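Local coordinates for NADPH-ferredoxin reductase FprA (Mycobacterium tuberculosis, PDB 1LQT), which transfers electrons between NADPH and ferredoxin through a bound FAD, and may thereby supply electrons to P450 systems, at residues Pro90-Glu95 / Ala407-Ala412; Val268-Thr273 / Glu309-Pro314; Ala428-Ala433 / Arg439-Leu444. One frame throughout, in Å; residues are numbered along the deposited sequence. Where two conformers were deposited one is given.

Interaction 1. Residues Pro90-Glu95 / Ala407-Ala412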
loop_
_atom_site.group_PDB
_atom_site.type_symbol
_atom_site.label_atom_id
_atom_site.label_comp_id
_atom_site.label_asym_id
_atom_site.label_seq_id
_atom_site.Cartn_x
_atom_site.Cartn_y
_atom_site.Cartn_z
ATOM N N PRO A 90 -16.747 6.917 14.133
ATOM C CA PRO A 90 -17.344 7.663 13.029
ATOM C C PRO A 90 -18.546 8.518 13.444
ATOM O O PRO A 90 -18.646 9.661 13.016
ATOM C CB PRO A 90 -17.694 6.569 12.010
ATOM C CG PRO A 90 -16.564 5.600 12.212
ATOM C CD PRO A 90 -16.419 5.531 13.711
ATOM N N GLY A 91 -19.466 7.960 14.233
ATOM C CA GLY A 91 -20.647 8.700 14.631
ATOM C C GLY A 91 -20.352 9.882 15.502
ATOM O O GLY A 91 -21.197 10.768 15.624
ATOM N N GLU A 92 -19.201 9.894 16.141
ATOM C CA GLU A 92 -18.758 11.020 16.939
ATOM C C GLU A 92 -18.159 12.091 16.047
ATOM O O GLU A 92 -18.362 13.287 16.250
ATOM C CB GLU A 92 -17.774 10.569 17.989
ATOM C CG GLU A 92 -18.377 9.620 18.997
ATOM C CD GLU A 92 -17.393 8.956 19.916
ATOM O OE1 GLU A 92 -16.217 8.801 19.551
ATOM O OE2 GLU A 92 -17.843 8.593 21.028
ATOM N N LEU A 93 -17.347 11.672 15.075
ATOM C CA LEU A 93 -16.777 12.627 14.135
ATOM C C LEU A 93 -17.861 13.299 13.332
ATOM O O LEU A 93 -17.765 14.492 13.034
ATOM C CB LEU A 93 -15.796 11.927 13.175
ATOM C CG LEU A 93 -14.533 11.435 13.851
ATOM C CD1 LEU A 93 -13.714 10.598 12.861
ATOM C CD2 LEU A 93 -13.707 12.579 14.379
ATOM N N SER A 94 -18.891 12.555 12.961
ATOM C CA SER A 94 -19.939 13.123 12.131
ATOM C C SER A 94 -20.758 14.192 12.882
ATOM O O SER A 94 -21.329 15.042 12.248
ATOM C CB SER A 94 -20.847 12.057 11.536
ATOM O OG SER A 94 -21.578 11.451 12.563
ATOM N N GLU A 95 -20.733 14.171 14.211
ATOM C CA GLU A 95 -21.399 15.197 15.032
ATOM C C GLU A 95 -20.515 16.433 15.177
ATOM O O GLU A 95 -21.017 17.531 15.386
ATOM C CB GLU A 95 -21.671 14.698 16.455
ATOM C CG GLU A 95 -22.617 13.527 16.618
ATOM C CD GLU A 95 -24.059 13.768 16.235
ATOM O OE1 GLU A 95 -24.390 14.889 15.778
ATOM O OE2 GLU A 95 -24.878 12.789 16.405
ATOM N N ALA A 407 -10.242 19.664 19.531
ATOM C CA ALA A 407 -8.904 19.249 19.933
ATOM C C ALA A 407 -8.869 18.737 21.375
ATOM O O ALA A 407 -8.158 17.782 21.676
ATOM C CB ALA A 407 -7.935 20.390 19.733
ATOM N N ASP A 408 -9.627 19.377 22.269
ATOM C CA ASP A 408 -9.705 18.916 23.646
ATOM C C ASP A 408 -10.342 17.537 23.750
ATOM O O ASP A 408 -9.934 16.740 24.575
ATOM C CB ASP A 408 -10.491 19.902 24.523
ATOM C CG ASP A 408 -9.745 21.174 24.829
ATOM O OD1 ASP A 408 -8.518 21.258 24.586
ATOM O OD2 ASP A 408 -10.335 22.135 25.364
ATOM N N TRP A 409 -11.355 17.293 22.927
ATOM C CA TRP A 409 -12.011 16.013 22.867
ATOM C C TRP A 409 -11.000 14.974 22.382
ATOM O O TRP A 409 -10.900 13.919 22.954
ATOM C CB TRP A 409 -13.219 16.088 21.948
ATOM C CG TRP A 409 -13.827 14.804 21.561
ATOM C CD1 TRP A 409 -14.514 13.930 22.352
ATOM C CD2 TRP A 409 -13.860 14.262 20.269
ATOM N NE1 TRP A 409 -14.940 12.847 21.629
ATOM C CE2 TRP A 409 -14.583 13.040 20.328
ATOM C CE3 TRP A 409 -13.359 14.679 19.040
ATOM C CZ2 TRP A 409 -14.800 12.263 19.230
ATOM C CZ3 TRP A 409 -13.580 13.888 17.952
ATOM C CH2 TRP A 409 -14.301 12.695 18.050
ATOM N N LEU A 410 -10.250 15.277 21.329
ATOM C CA LEU A 410 -9.251 14.332 20.827
ATOM C C LEU A 410 -8.225 14.029 21.882
ATOM O O LEU A 410 -7.840 12.879 22.061
ATOM C CB LEU A 410 -8.589 14.877 19.574
ATOM C CG LEU A 410 -9.474 14.876 18.335
ATOM C CD1 LEU A 410 -8.885 15.734 17.257
ATOM C CD2 LEU A 410 -9.734 13.491 17.806
ATOM N N ALA A 411 -7.786 15.053 22.623
ATOM C CA ALA A 411 -6.801 14.837 23.674
ATOM C C ALA A 411 -7.363 14.039 24.837
ATOM O O ALA A 411 -6.619 13.260 25.447
ATOM C CB ALA A 411 -6.276 16.152 24.175
ATOM N N ALA A 412 -8.661 14.196 25.129
ATOM C CA ALA A 412 -9.286 13.385 26.181
ATOM C C ALA A 412 -9.304 11.925 25.772
ATOM O O ALA A 412 -9.034 11.056 26.572
ATOM C CB ALA A 412 -10.708 13.876 26.442
#
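Trp-409 reaches from helix 402-413 to helix 90-96 and meets Glu-92 and Leu-93 with the six-membered end of its indole. The helices themselves stay apart, their nearest CA atoms across the contact being Leu-93 and Leu-410 at 10.2 Å, and no hydrogen bond joins the two segments. The apolar part is small. CD2 of Leu-93 comes to the rim of the indole, close to its plane, 3.7 Å from Trp-409 CH2 and almost as near CZ3, the two side chains crossing at about a right angle. Obliquely to the ring, Glu-92 CB lies 3.6 Å from Trp-409 CZ2. Trp-409 is brought there by its first torsion: CG stands anti to the backbone N (chi1 168°), which sends the indole across the gap.

The polar part belongs to Glu-92, whose extended chain runs on past the indole. Its OE1 lies in the ring plane at the edge, 3.8 Å from Trp-409 CZ2, with carboxylate and indole planes 81° apart. This oxygen pairs with Arg-413, just beyond 407-412 in the chain, and also accepts the backbone N-H of Gln-89, so a charged link runs beside the apolar one. Arg-96 adds a cation-pi contact to the indole.

Behind these residues, Leu-93 continues inward onto Leu-39, Val-84, Val-100 and Tyr-102. The contact thus helps seat helix 402-413, in the C-terminal part of the chain, against the FAD-binding Rossmann domain: one indole links it to helix 90-96, while Leu-410 packs on Leu-39 and Phe-79, with arginine-carboxylate pairing at the partly exposed margin and apolar packing on the inner side.

Interaction 2. Residues Val268-Thr273 / Glu309-Pro314; sequences VFRFLT and EREELP
The guanidinium of Arg-270 and the carboxylate of Glu-311 meet edge to edge, their planes only 4° apart. Glu-311 CD sits in the guanidinium plane, beyond the edge that carries NH1 and NH2, and this in-plane position keeps the carboxylate off the guanidinium faces. The grip is end-on and two-pronged: Arg-270 NH1 donates to Glu-311 OE1 at 3.0 Å, and Arg-270 NH2 donates to Glu-311 OE2 at 2.8 Å. Both bonds are fairly straight, with N-H...O angles of 163° and 165°. Each oxygen accepts on its syn lone pair, the side facing the other oxygen, which is the geometry of a bidentate arginine-carboxylate salt bridge.

The two side chains come from opposite directions and differ in shape. In Glu-311, CG anti to the backbone N and an extended chain carry the carboxylate out toward Arg-270. Arg-270 bends at both chi2 and chi3 before presenting its terminal nitrogens. Its NE has a long, weak ion pairing with Glu-229, whose other carboxylate oxygen accepts the N-H of Phe-271.

Next to the bridge, the chain leaves strand 265-270 through a short turn, where the Thr-273 hydroxyl donates to Phe-271 O at 2.8 Å, approaching from above the carbonyl plane. Arg-270 thus stands at the end of a strand in the parallel sheet of the NADP-binding domain, while Glu-311 belongs to the antiparallel sheet 273-279, 286-296 and 302-314. The Arg-270 side chain is about 11 Å from the bound NADP derivative, too far to touch it. With both oxygens held and the planes nearly coincident, the carboxylate has its rotation fixed, and the pairing probably favours its ionised form at this partly exposed position.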
loop_
_atom_site.group_PDB
_atom_site.type_symbol
_atom_site.label_atom_id
_atom_site.label_comp_id
_atom_site.label_asym_id
_atom_site.label_seq_id
_atom_site.Cartn_x
_atom_site.Cartn_y
_atom_site.Cartn_z
ATOM N N VAL A 268 13.005 -15.922 -10.809
ATOM C CA VAL A 268 12.390 -16.739 -11.850
ATOM C C VAL A 268 10.927 -16.356 -12.015
ATOM O O VAL A 268 10.200 -16.250 -11.026
ATOM C CB VAL A 268 12.453 -18.239 -11.443
ATOM C CG1 VAL A 268 11.803 -19.112 -12.491
ATOM C CG2 VAL A 268 13.869 -18.693 -11.176
ATOM N N PHE A 269 10.489 -16.163 -13.254
ATOM C CA PHE A 269 9.080 -15.894 -13.545
ATOM C C PHE A 269 8.428 -17.137 -14.128
ATOM O O PHE A 269 8.857 -17.653 -15.141
ATOM C CB PHE A 269 8.919 -14.754 -14.545
ATOM C CG PHE A 269 9.253 -13.387 -13.978
ATOM C CD1 PHE A 269 10.555 -12.980 -13.852
ATOM C CD2 PHE A 269 8.260 -12.537 -13.574
ATOM C CE1 PHE A 269 10.868 -11.739 -13.338
ATOM C CE2 PHE A 269 8.552 -11.298 -13.060
ATOM C CZ PHE A 269 9.852 -10.900 -12.929
ATOM N N ARG A 270 7.348 -17.562 -13.472
ATOM C CA ARG A 270 6.491 -18.657 -13.938
ATOM C C ARG A 270 5.084 -18.099 -14.122
ATOM O O ARG A 270 4.546 -17.501 -13.210
ATOM C CB ARG A 270 6.448 -19.757 -12.890
ATOM C CG ARG A 270 7.715 -20.580 -12.801
ATOM C CD ARG A 270 7.842 -21.654 -13.844
ATOM N NE ARG A 270 6.739 -22.607 -13.839
ATOM C CZ ARG A 270 6.602 -23.672 -13.042
ATOM N NH1 ARG A 270 7.509 -24.021 -12.150
ATOM N NH2 ARG A 270 5.552 -24.445 -13.191
ATOM N N PHE A 271 4.526 -18.245 -15.302
ATOM C CA PHE A 271 3.184 -17.815 -15.599
ATOM C C PHE A 271 2.281 -19.043 -15.714
ATOM O O PHE A 271 2.720 -20.180 -15.661
ATOM C CB PHE A 271 3.139 -16.970 -16.861
ATOM C CG PHE A 271 3.973 -15.725 -16.771
ATOM C CD1 PHE A 271 3.442 -14.545 -16.268
ATOM C CD2 PHE A 271 5.292 -15.726 -17.150
ATOM C CE1 PHE A 271 4.201 -13.406 -16.189
ATOM C CE2 PHE A 271 6.052 -14.585 -17.066
ATOM C CZ PHE A 271 5.506 -13.412 -16.585
ATOM N N LEU A 272 0.977 -18.784 -15.819
ATOM C CA LEU A 272 -0.043 -19.813 -15.980
ATOM C C LEU A 272 0.100 -20.905 -14.907
ATOM O O LEU A 272 -0.035 -22.100 -15.162
ATOM C CB LEU A 272 -0.024 -20.405 -17.375
ATOM C CG LEU A 272 -0.356 -19.408 -18.459
ATOM C CD1 LEU A 272 -0.190 -19.981 -19.843
ATOM C CD2 LEU A 272 -1.765 -18.865 -18.304
ATOM N N THR A 273 0.311 -20.454 -13.672
ATOM C CA THR A 273 0.567 -21.340 -12.553
ATOM C C THR A 273 -0.153 -20.793 -11.323
ATOM O O THR A 273 -0.029 -19.618 -11.023
ATOM C CB THR A 273 2.075 -21.457 -12.290
ATOM O OG1 THR A 273 2.734 -21.902 -13.457
ATOM C CG2 THR A 273 2.369 -22.456 -11.201
ATOM N N GLU A 309 -3.155 -30.620 -13.430
ATOM C CA GLU A 309 -1.787 -31.071 -13.242
ATOM C C GLU A 309 -1.214 -30.502 -11.957
ATOM O O GLU A 309 -1.482 -29.350 -11.604
ATOM C CB GLU A 309 -0.952 -30.594 -14.398
ATOM C CG GLU A 309 -1.347 -31.196 -15.728
ATOM C CD GLU A 309 -0.704 -30.495 -16.911
ATOM O OE1 GLU A 309 0.286 -29.746 -16.715
ATOM O OE2 GLU A 309 -1.216 -30.669 -18.053
ATOM N N ARG A 310 -0.379 -31.304 -11.294
ATOM C CA ARG A 310 0.223 -30.903 -10.006
ATOM C C ARG A 310 1.721 -31.150 -10.007
ATOM O O ARG A 310 2.155 -32.207 -10.444
ATOM C CB ARG A 310 -0.463 -31.636 -8.858
ATOM C CG ARG A 310 -1.964 -31.400 -8.815
ATOM C CD ARG A 310 -2.283 -29.991 -8.342
ATOM N NE ARG A 310 -3.722 -29.741 -8.278
ATOM C CZ ARG A 310 -4.420 -29.074 -9.191
ATOM N NH1 ARG A 310 -3.854 -28.590 -10.279
ATOM N NH2 ARG A 310 -5.717 -28.859 -9.004
ATOM N N GLU A 311 2.458 -30.173 -9.484
ATOM C CA GLU A 311 3.924 -30.185 -9.379
ATOM C C GLU A 311 4.209 -29.725 -7.940
ATOM O O GLU A 311 3.536 -28.845 -7.445
ATOM C CB GLU A 311 4.469 -29.093 -10.365
ATOM C CG GLU A 311 5.924 -28.695 -10.352
ATOM C CD GLU A 311 6.182 -27.400 -11.122
ATOM O OE1 GLU A 311 7.260 -26.780 -10.907
ATOM O OE2 GLU A 311 5.324 -26.972 -11.934
ATOM N N GLU A 312 5.204 -30.299 -7.284
ATOM C CA GLU A 312 5.633 -29.812 -5.968
ATOM C C GLU A 312 7.045 -29.239 -6.106
ATOM O O GLU A 312 7.889 -29.777 -6.837
ATOM C CB GLU A 312 5.564 -30.909 -4.883
ATOM C CG GLU A 312 4.171 -31.526 -4.743
ATOM C CD GLU A 312 3.910 -32.246 -3.430
ATOM O OE1 GLU A 312 4.834 -32.346 -2.609
ATOM O OE2 GLU A 312 2.734 -32.666 -3.220
ATOM N N LEU A 313 7.286 -28.143 -5.397
ATOM C CA LEU A 313 8.561 -27.441 -5.400
ATOM C C LEU A 313 8.983 -27.158 -3.952
ATOM O O LEU A 313 8.159 -26.643 -3.198
ATOM C CB LEU A 313 8.355 -26.110 -6.113
ATOM C CG LEU A 313 9.548 -25.220 -6.365
ATOM C CD1 LEU A 313 10.529 -25.863 -7.313
ATOM C CD2 LEU A 313 9.062 -23.888 -6.963
ATOM N N PRO A 314 10.211 -27.469 -3.527
ATOM C CA PRO A 314 10.620 -27.083 -2.171
ATOM C C PRO A 314 10.659 -25.577 -2.018
ATOM O O PRO A 314 11.102 -24.890 -2.925
ATOM C CB PRO A 314 12.025 -27.667 -2.033
ATOM C CG PRO A 314 12.119 -28.668 -3.159
ATOM C CD PRO A 314 11.266 -28.178 -4.266
#

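Interaction 3. Residues Ala428-Ala433 / Arg439-Leu444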
loop_
_atom_site.group_PDB
_atom_site.type_symbol
_atom_site.label_atom_id
_atom_site.label_comp_id
_atom_site.label_asym_id
_atom_site.label_seq_id
_atom_site.Cartn_x
_atom_site.Cartn_y
_atom_site.Cartn_z
ATOM N N ALA A 428 12.786 14.412 12.255
ATOM C CA ALA A 428 14.146 14.868 12.407
ATOM C C ALA A 428 15.024 13.802 13.041
ATOM O O ALA A 428 16.178 13.631 12.637
ATOM C CB ALA A 428 14.156 16.137 13.232
ATOM N N PHE A 429 14.503 13.122 14.041
ATOM C CA PHE A 429 15.252 12.057 14.692
ATOM C C PHE A 429 15.633 10.977 13.696
ATOM O O PHE A 429 16.776 10.535 13.649
ATOM C CB PHE A 429 14.384 11.498 15.819
ATOM C CG PHE A 429 15.065 10.502 16.713
ATOM C CD1 PHE A 429 15.546 10.875 17.965
ATOM C CD2 PHE A 429 15.203 9.171 16.333
ATOM C CE1 PHE A 429 16.121 9.961 18.802
ATOM C CE2 PHE A 429 15.797 8.274 17.157
ATOM C CZ PHE A 429 16.259 8.672 18.394
ATOM N N GLU A 430 14.673 10.527 12.905
ATOM C CA GLU A 430 14.905 9.455 11.964
ATOM C C GLU A 430 15.903 9.861 10.899
ATOM O O GLU A 430 16.805 9.117 10.563
ATOM C CB GLU A 430 13.585 9.015 11.343
ATOM C CG GLU A 430 12.614 8.355 12.303
ATOM C CD GLU A 430 11.376 7.832 11.605
ATOM O OE1 GLU A 430 11.032 8.375 10.526
ATOM O OE2 GLU A 430 10.757 6.877 12.112
ATOM N N ARG A 431 15.748 11.058 10.360
ATOM C CA ARG A 431 16.663 11.520 9.329
ATOM C C ARG A 431 18.081 11.660 9.858
ATOM O O ARG A 431 19.033 11.269 9.213
ATOM C CB ARG A 431 16.174 12.803 8.662
ATOM C CG ARG A 431 15.012 12.605 7.719
ATOM C CD ARG A 431 14.573 13.853 6.976
ATOM N NE ARG A 431 13.794 14.724 7.835
ATOM C CZ ARG A 431 14.249 15.791 8.481
ATOM N NH1 ARG A 431 15.509 16.201 8.372
ATOM N NH2 ARG A 431 13.418 16.440 9.254
ATOM N N ALA A 432 18.222 12.226 11.056
ATOM C CA ALA A 432 19.555 12.395 11.641
ATOM C C ALA A 432 20.185 11.053 11.970
ATOM O O ALA A 432 21.401 10.937 11.992
ATOM C CB ALA A 432 19.487 13.275 12.878
ATOM N N ALA A 433 19.380 10.033 12.232
ATOM C CA ALA A 433 19.893 8.707 12.472
ATOM C C ALA A 433 20.465 8.091 11.204
ATOM O O ALA A 433 21.415 7.347 11.254
ATOM C CB ALA A 433 18.809 7.823 13.047
ATOM N N ARG A 439 22.075 6.842 4.668
ATOM C CA ARG A 439 20.686 6.454 4.510
ATOM C C ARG A 439 19.783 7.668 4.626
ATOM O O ARG A 439 20.116 8.596 5.369
ATOM C CB ARG A 439 20.307 5.445 5.597
ATOM C CG ARG A 439 21.234 4.237 5.646
ATOM C CD ARG A 439 21.103 3.399 6.875
ATOM N NE ARG A 439 19.868 2.630 6.895
ATOM C CZ ARG A 439 19.539 1.773 7.858
ATOM N NH1 ARG A 439 20.307 1.581 8.920
ATOM N NH2 ARG A 439 18.388 1.122 7.807
ATOM N N PRO A 440 18.622 7.685 3.971
ATOM C CA PRO A 440 17.742 8.843 4.135
ATOM C C PRO A 440 17.245 9.009 5.571
ATOM O O PRO A 440 17.060 10.122 6.037
ATOM C CB PRO A 440 16.593 8.559 3.148
ATOM C CG PRO A 440 17.198 7.640 2.140
ATOM C CD PRO A 440 18.159 6.803 2.876
ATOM N N ARG A 441 17.007 7.879 6.216
ATOM C CA ARG A 441 16.562 7.874 7.593
ATOM C C ARG A 441 16.724 6.461 8.135
ATOM O O ARG A 441 16.874 5.507 7.367
ATOM C CB ARG A 441 15.104 8.320 7.741
ATOM C CG ARG A 441 14.106 7.360 7.158
ATOM C CD ARG A 441 12.652 7.811 7.320
ATOM N NE ARG A 441 12.387 9.081 6.655
ATOM C CZ ARG A 441 11.934 10.220 7.225
ATOM N NH1 ARG A 441 11.628 10.325 8.524
ATOM N NH2 ARG A 441 11.776 11.284 6.462
ATOM N N VAL A 442 16.671 6.351 9.461
ATOM C CA VAL A 442 16.484 5.057 10.129
ATOM C C VAL A 442 15.212 5.208 10.899
ATOM O O VAL A 442 15.104 6.062 11.763
ATOM C CB VAL A 442 17.658 4.655 11.047
ATOM C CG1 VAL A 442 17.378 3.328 11.682
ATOM C CG2 VAL A 442 18.957 4.649 10.303
ATOM N N LYS A 443 14.225 4.399 10.561
ATOM C CA LYS A 443 12.913 4.514 11.141
ATOM C C LYS A 443 12.808 3.903 12.513
ATOM O O LYS A 443 13.389 2.876 12.812
ATOM C CB LYS A 443 11.885 3.857 10.229
ATOM C CG LYS A 443 11.662 4.579 8.930
ATOM C CD LYS A 443 10.692 3.821 8.055
ATOM C CE LYS A 443 10.444 4.527 6.766
ATOM N NZ LYS A 443 9.580 3.675 5.849
ATOM N N LEU A 444 11.989 4.558 13.336
ATOM C CA LEU A 444 11.566 4.024 14.619
ATOM C C LEU A 444 10.437 3.024 14.290
ATOM O O LEU A 444 9.407 3.389 13.719
ATOM C CB LEU A 444 11.083 5.174 15.492
ATOM C CG LEU A 444 12.184 6.163 15.877
ATOM C CD1 LEU A 444 11.579 7.450 16.349
ATOM C CD2 LEU A 444 13.075 5.572 16.958
#
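Segment 439-444 runs past helix 420-434 without regular structure, near enough for the CA atoms of Arg-431 and Arg-441 to lie 4.0 Å apart and for Val-442 N to donate to Glu-430 O at 3.0 Å. Glu-430 carries most of the side-chain contact. Its extended chain carries the carboxylate out to the 441-444 backbone, where the two oxygens take different partners: OE2 accepts the backbone N-H of Leu-444 (2.9 Å) from the anti side, 33° out of the carboxylate plane, while OE1 uses its anti lone pair for Arg-441 NH1 (2.9 Å). Carboxylate and guanidinium planes stand 75° apart. OE1 also pairs with Arg-50, so this buried acid is met by two arginines and an amide.

A bend at chi3 (61°) turns Arg-441 so that NH1 reaches Glu-430 OE1, while CG of Arg-431 lies over one face of the Arg-441 guanidinium. Asp-427 bridges to both of these arginines, probably offsetting their like charges. Apolar contacts flank the polar centre: Leu-444 CD2 meets the Phe-429 ring obliquely at CE2 (3.8 Å), and Ala-433 CB touches Val-442 CB at 3.9 Å. Further along, Lys-443 NZ donates to the carbonyls of Arg-50 and Asn-133. The whole is an irregular connection that folds back along the helix it leaves, before helix 447-454 begins.

In the fold
From the N terminus, helix 90-96 comes first, and its partner in interaction 1 lies more than 300 residues later, so that contact closes a very long loop. Interaction 2 is nested within it: 268-273 and 309-314 are joined across a short, strand-rich loop that ties the end of the NADP-domain sheet to the antiparallel three-stranded sheet. Interaction 3 follows in series after both have closed, bringing 439-444 back onto helix 420-434. Interactions 1 and 2 lie on opposite sides of the chain's centre, their centres 51 Å apart. Thus one contact seats helix 402-413 on the FAD domain, one joins two sheets, and one folds the connection before the last helix back on helix 420-434.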